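PDB 3E38: two-domain protein containing predicted PHP-like metal-dependent phosphoesterase from Bacteroides vulgatus ATCC 8482, which probably acts as a metal-dependent phosphoesterase of the PHP family and binds zinc ions. Local coordinates for residues S193-H196 and Q197-T201; D41-R45 and D46-A50. All coordinates share one frame; numbering follows the deposited sequence.

In the fold
Both contacts are local ones, in series along the chain. Contact 2 (D41-R45 with D46-A50) ends helix 36-45 and leads to strand 50-56; contact 1 (S193-H196 with Q197-T201) carries two zinc ligands from the end of strand 188-192 toward helix 199-202. Their centres lie about 13 Å apart, and they touch directly: I199 N probably donates a hydrogen bond to E42 OE2 at 2.9 Å, while I199 CG1 packs 3.9 Å from D46 OD2. D194 and H196 belong to the zinc centre, whereas the side chain of E42 stays about 10 Å from that of H196. Contact 2 therefore meets the 197-201 half of contact 1, away from the zinc ligands D194 and H196.

Contact 1: S193-H196 and Q197-T201; sequences SDIH and QPIQT. With ZN (zinc ion), chain I; ZN (zinc ion), chain J.
The zinc site of the PHP domain draws two ligands from the loop after strand 188-192, and within that loop I195 meets I199. Their CD1 methyls come within 3.8 Å, the two side chains crossing at about a right angle. I195 also lays CG1 against Q197 O at 3.1 Å, its CG1 branch set anti to the backbone N (chi1 -167°). S193 to I195 form an ST turn: S193 OG accepts from I195 N at 3.0 Å, and also hydrogen-bonds to D22. An alanine at I195 would lack CG1 and CD1, which is likely to leave I199 CD1 without this apolar neighbour and a gap beside Q197 O. On the metal side, D194 OD1 lies 2.5 Å from one zinc, which also holds a water at 2.1 Å, with H24, H26 and E93 as further ligands. H196 NE2 binds a second zinc at 2.1 Å, together with D31 and H56. The other ring nitrogen, ND1, makes a weak hydrogen bond to D194 O (2.8 Å, N-H...O 128°); with the zinc bond and the stack on H26 it probably limits the ring's rotation. An Asp-X-His segment delivering ligands to neighbouring metals is characteristic of the PHP-family metal centre.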
loop_
_atom_site.group_PDB
_atom_site.type_symbol
_atom_site.label_atom_id
_atom_site.label_comp_id
_atom_site.label_asym_id
_atom_site.label_seq_id
_atom_site.Cartn_x
_atom_site.Cartn_y
_atom_site.Cartn_z
ATOM N N SER B 193 -19.755 -6.962 -10.263
ATOM C CA SER B 193 -18.945 -7.541 -9.214
ATOM C C SER B 193 -19.498 -8.898 -8.823
ATOM O O SER B 193 -18.767 -9.845 -8.679
ATOM C CB SER B 193 -18.879 -6.647 -7.968
ATOM O OG SER B 193 -20.094 -6.589 -7.257
ATOM N N ASP B 194 -20.808 -8.992 -8.689
ATOM C CA ASP B 194 -21.410 -10.224 -8.201
ATOM C C ASP B 194 -20.878 -10.458 -6.785
ATOM O O ASP B 194 -20.703 -11.579 -6.311
ATOM C CB ASP B 194 -21.104 -11.404 -9.153
ATOM C CG ASP B 194 -22.084 -12.552 -8.970
ATOM O OD1 ASP B 194 -22.869 -12.472 -7.987
ATOM O OD2 ASP B 194 -22.122 -13.507 -9.812
ATOM N N ILE B 195 -20.628 -9.346 -6.103
ATOM C CA ILE B 195 -20.054 -9.378 -4.742
ATOM C C ILE B 195 -20.924 -10.052 -3.699
ATOM O O ILE B 195 -22.096 -9.774 -3.616
ATOM C CB ILE B 195 -19.619 -7.941 -4.271
ATOM C CG1 ILE B 195 -18.760 -8.046 -3.015
ATOM C CG2 ILE B 195 -20.816 -6.974 -4.171
ATOM C CD1 ILE B 195 -17.321 -8.570 -3.330
ATOM N N HIS B 196 -20.308 -10.983 -2.951
ATOM C CA HIS B 196 -20.927 -11.679 -1.782
ATOM C C HIS B 196 -20.215 -11.292 -0.505
ATOM O O HIS B 196 -20.825 -11.001 0.517
ATOM C CB HIS B 196 -20.922 -13.201 -1.915
ATOM C CG HIS B 196 -21.762 -13.730 -3.048
ATOM N ND1 HIS B 196 -21.488 -13.443 -4.371
ATOM C CD2 HIS B 196 -22.843 -14.550 -3.060
ATOM C CE1 HIS B 196 -22.373 -14.051 -5.151
ATOM N NE2 HIS B 196 -23.195 -14.747 -4.383
ATOM N N GLN B 197 -18.892 -11.253 -0.588
ATOM C CA GLN B 197 -18.052 -10.920 0.553
ATOM C C GLN B 197 -18.036 -9.423 0.768
ATOM O O GLN B 197 -18.593 -8.697 -0.021
ATOM C CB GLN B 197 -16.610 -11.349 0.272
ATOM C CG GLN B 197 -16.375 -12.815 0.124
ATOM C CD GLN B 197 -16.373 -13.556 1.451
ATOM O OE1 GLN B 197 -16.389 -12.952 2.529
ATOM N NE2 GLN B 197 -16.360 -14.878 1.374
ATOM N N PRO B 198 -17.448 -8.955 1.868
ATOM C CA PRO B 198 -17.173 -7.509 1.880
ATOM C C PRO B 198 -16.302 -7.170 0.642
ATOM O O PRO B 198 -15.560 -8.028 0.136
ATOM C CB PRO B 198 -16.435 -7.294 3.226
ATOM C CG PRO B 198 -16.997 -8.423 4.117
ATOM C CD PRO B 198 -17.135 -9.603 3.150
ATOM N N ILE B 199 -16.476 -5.972 0.084
ATOM C CA ILE B 199 -15.797 -5.618 -1.163
ATOM C C ILE B 199 -14.266 -5.722 -1.000
ATOM O O ILE B 199 -13.564 -6.224 -1.868
ATOM C CB ILE B 199 -16.249 -4.205 -1.700
ATOM C CG1 ILE B 199 -15.905 -4.028 -3.178
ATOM C CG2 ILE B 199 -15.678 -3.055 -0.836
ATOM C CD1 ILE B 199 -16.730 -4.949 -4.186
ATOM N N GLN B 200 -13.764 -5.310 0.156
ATOM C CA GLN B 200 -12.326 -5.260 0.377
ATOM C C GLN B 200 -11.719 -6.657 0.416
ATOM O O GLN B 200 -10.544 -6.827 0.240
ATOM C CB GLN B 200 -11.970 -4.535 1.682
ATOM C CG GLN B 200 -12.561 -3.105 1.875
ATOM C CD GLN B 200 -13.797 -3.072 2.737
ATOM O OE1 GLN B 200 -14.610 -3.976 2.670
ATOM N NE2 GLN B 200 -13.932 -2.023 3.597
ATOM N N THR B 201 -12.547 -7.649 0.676
ATOM C CA THR B 201 -12.111 -9.033 0.822
ATOM C C THR B 201 -11.749 -9.642 -0.535
ATOM O O THR B 201 -10.871 -10.526 -0.622
ATOM C CB THR B 201 -13.184 -9.907 1.505
ATOM O OG1 THR B 201 -13.257 -9.576 2.908
ATOM C CG2 THR B 201 -12.856 -11.360 1.364
HETATM ZN ZN ZN I . -25.120 -13.423 -8.288
HETATM ZN ZN ZN J . -24.860 -15.916 -4.918
HETATM O O HOH W 1 -24.724 -14.620 -9.986
#

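Contact 2: D41-R45 and D46-A50; sequences DEAYR and DGLDA
L48 folds back over A43, its CD1 3.6 Å from A43 CB and its CB resting against A43 O at 3.3 Å. CG stands anti to the carbonyl carbon (chi1 -68°), which turns the branched end along the A43 side of the helix. D46 N donates to E42 O, the last bond of the helical pattern. Two further backbone bonds form the closing pair: L48 N reaches A43 O at 2.9 Å with an N-H...O angle of 157°, and G47 N reaches Y44 O at 3.0 Å. G47 has phi 77°, a value that favours glycine. The D46 carboxylate lies beside E42 O (CG 3.1 Å from it) without bonding to it, both being acceptors; its partners are elsewhere. OD2 forms a salt bridge with R211, and OD1 accepts from a water at 3.1 Å. That water in turn accepts from R45 NE, also at 3.1 Å, sitting in plane at the guanidinium edge, so it bridges two opposite charges whose nearest atoms are not in contact. One guanidinium face lies over D41 O and E42 CA, offset toward the rim. E42 itself turns away to a salt bridge with R39. Positive phi at G47 and the paired bonds from G47 N and L48 N identify a Schellman motif, here ending helix 36-45 and turning the chain toward strand 50-56.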
loop_
_atom_site.group_PDB
_atom_site.type_symbol
_atom_site.label_atom_id
_atom_site.label_comp_id
_atom_site.label_asym_id
_atom_site.label_seq_id
_atom_site.Cartn_x
_atom_site.Cartn_y
_atom_site.Cartn_z
ATOM N N ASP B 41 -22.690 1.813 1.309
ATOM C CA ASP B 41 -21.449 2.420 1.794
ATOM C C ASP B 41 -20.284 2.177 0.848
ATOM O O ASP B 41 -19.465 3.056 0.613
ATOM C CB ASP B 41 -21.030 1.836 3.122
ATOM C CG ASP B 41 -21.996 2.172 4.225
ATOM O OD1 ASP B 41 -22.583 3.261 4.122
ATOM O OD2 ASP B 41 -22.163 1.334 5.145
ATOM N N GLU B 42 -20.208 0.952 0.357
ATOM C CA GLU B 42 -19.113 0.547 -0.527
ATOM C C GLU B 42 -19.159 1.280 -1.847
ATOM O O GLU B 42 -18.134 1.737 -2.330
ATOM C CB GLU B 42 -19.165 -0.935 -0.801
ATOM C CG GLU B 42 -18.882 -1.801 0.459
ATOM C CD GLU B 42 -19.105 -3.298 0.187
ATOM O OE1 GLU B 42 -19.876 -3.651 -0.754
ATOM O OE2 GLU B 42 -18.544 -4.110 0.945
ATOM N N ALA B 43 -20.351 1.400 -2.408
ATOM C CA ALA B 43 -20.559 2.063 -3.720
ATOM C C ALA B 43 -20.146 3.504 -3.620
ATOM O O ALA B 43 -19.406 4.026 -4.440
ATOM C CB ALA B 43 -22.020 1.946 -4.204
ATOM N N TYR B 44 -20.597 4.134 -2.557
ATOM C CA TYR B 44 -20.241 5.517 -2.301
ATOM C C TYR B 44 -18.729 5.661 -2.282
ATOM O O TYR B 44 -18.110 6.455 -3.006
ATOM C CB TYR B 44 -20.794 5.973 -0.935
ATOM C CG TYR B 44 -20.485 7.398 -0.649
ATOM C CD1 TYR B 44 -21.049 8.400 -1.420
ATOM C CD2 TYR B 44 -19.600 7.762 0.361
ATOM C CE1 TYR B 44 -20.759 9.725 -1.194
ATOM C CE2 TYR B 44 -19.314 9.106 0.615
ATOM C CZ TYR B 44 -19.908 10.071 -0.182
ATOM O OH TYR B 44 -19.683 11.399 0.008
ATOM N N ARG B 45 -18.143 4.895 -1.388
ATOM C CA ARG B 45 -16.685 4.958 -1.156
ATOM C C ARG B 45 -15.874 4.730 -2.428
ATOM O O ARG B 45 -14.876 5.408 -2.670
ATOM C CB ARG B 45 -16.285 3.956 -0.074
ATOM C CG ARG B 45 -14.903 4.142 0.443
ATOM C CD ARG B 45 -14.694 3.383 1.789
ATOM N NE ARG B 45 -14.935 1.949 1.679
ATOM C CZ ARG B 45 -15.831 1.252 2.364
ATOM N NH1 ARG B 45 -16.576 1.825 3.305
ATOM N NH2 ARG B 45 -15.936 -0.050 2.118
ATOM N N ASP B 46 -16.349 3.811 -3.246
ATOM C CA ASP B 46 -15.680 3.437 -4.494
ATOM C C ASP B 46 -15.979 4.384 -5.660
ATOM O O ASP B 46 -15.594 4.088 -6.793
ATOM C CB ASP B 46 -16.095 2.037 -4.996
ATOM C CG ASP B 46 -15.676 0.861 -4.078
ATOM O OD1 ASP B 46 -15.022 1.059 -3.030
ATOM O OD2 ASP B 46 -16.033 -0.301 -4.458
ATOM N N GLY B 47 -16.750 5.431 -5.447
ATOM C CA GLY B 47 -17.043 6.399 -6.524
ATOM C C GLY B 47 -18.066 5.967 -7.571
ATOM O O GLY B 47 -18.089 6.439 -8.718
ATOM N N LEU B 48 -18.903 5.038 -7.143
ATOM C CA LEU B 48 -19.950 4.503 -7.974
ATOM C C LEU B 48 -21.056 5.471 -7.913
ATOM O O LEU B 48 -21.136 6.249 -6.981
ATOM C CB LEU B 48 -20.455 3.156 -7.457
ATOM C CG LEU B 48 -19.608 1.914 -7.472
ATOM C CD1 LEU B 48 -20.567 0.708 -7.265
ATOM C CD2 LEU B 48 -18.902 1.835 -8.773
ATOM N N ASP B 49 -21.926 5.374 -8.915
ATOM C CA ASP B 49 -23.108 6.231 -9.043
ATOM C C ASP B 49 -24.425 5.484 -8.831
ATOM O O ASP B 49 -25.458 6.043 -8.415
ATOM C CB ASP B 49 -23.135 6.841 -10.440
ATOM C CG ASP B 49 -21.972 7.778 -10.683
ATOM O OD1 ASP B 49 -21.802 8.741 -9.913
ATOM O OD2 ASP B 49 -21.252 7.576 -11.667
ATOM N N ALA B 50 -24.374 4.202 -9.130
ATOM C CA ALA B 50 -25.563 3.378 -9.111
ATOM C C ALA B 50 -25.257 1.905 -8.875
ATOM O O ALA B 50 -24.205 1.362 -9.280
ATOM C CB ALA B 50 -26.360 3.579 -10.429
HETATM O O HOH W 2 -13.738 0.016 -0.451
#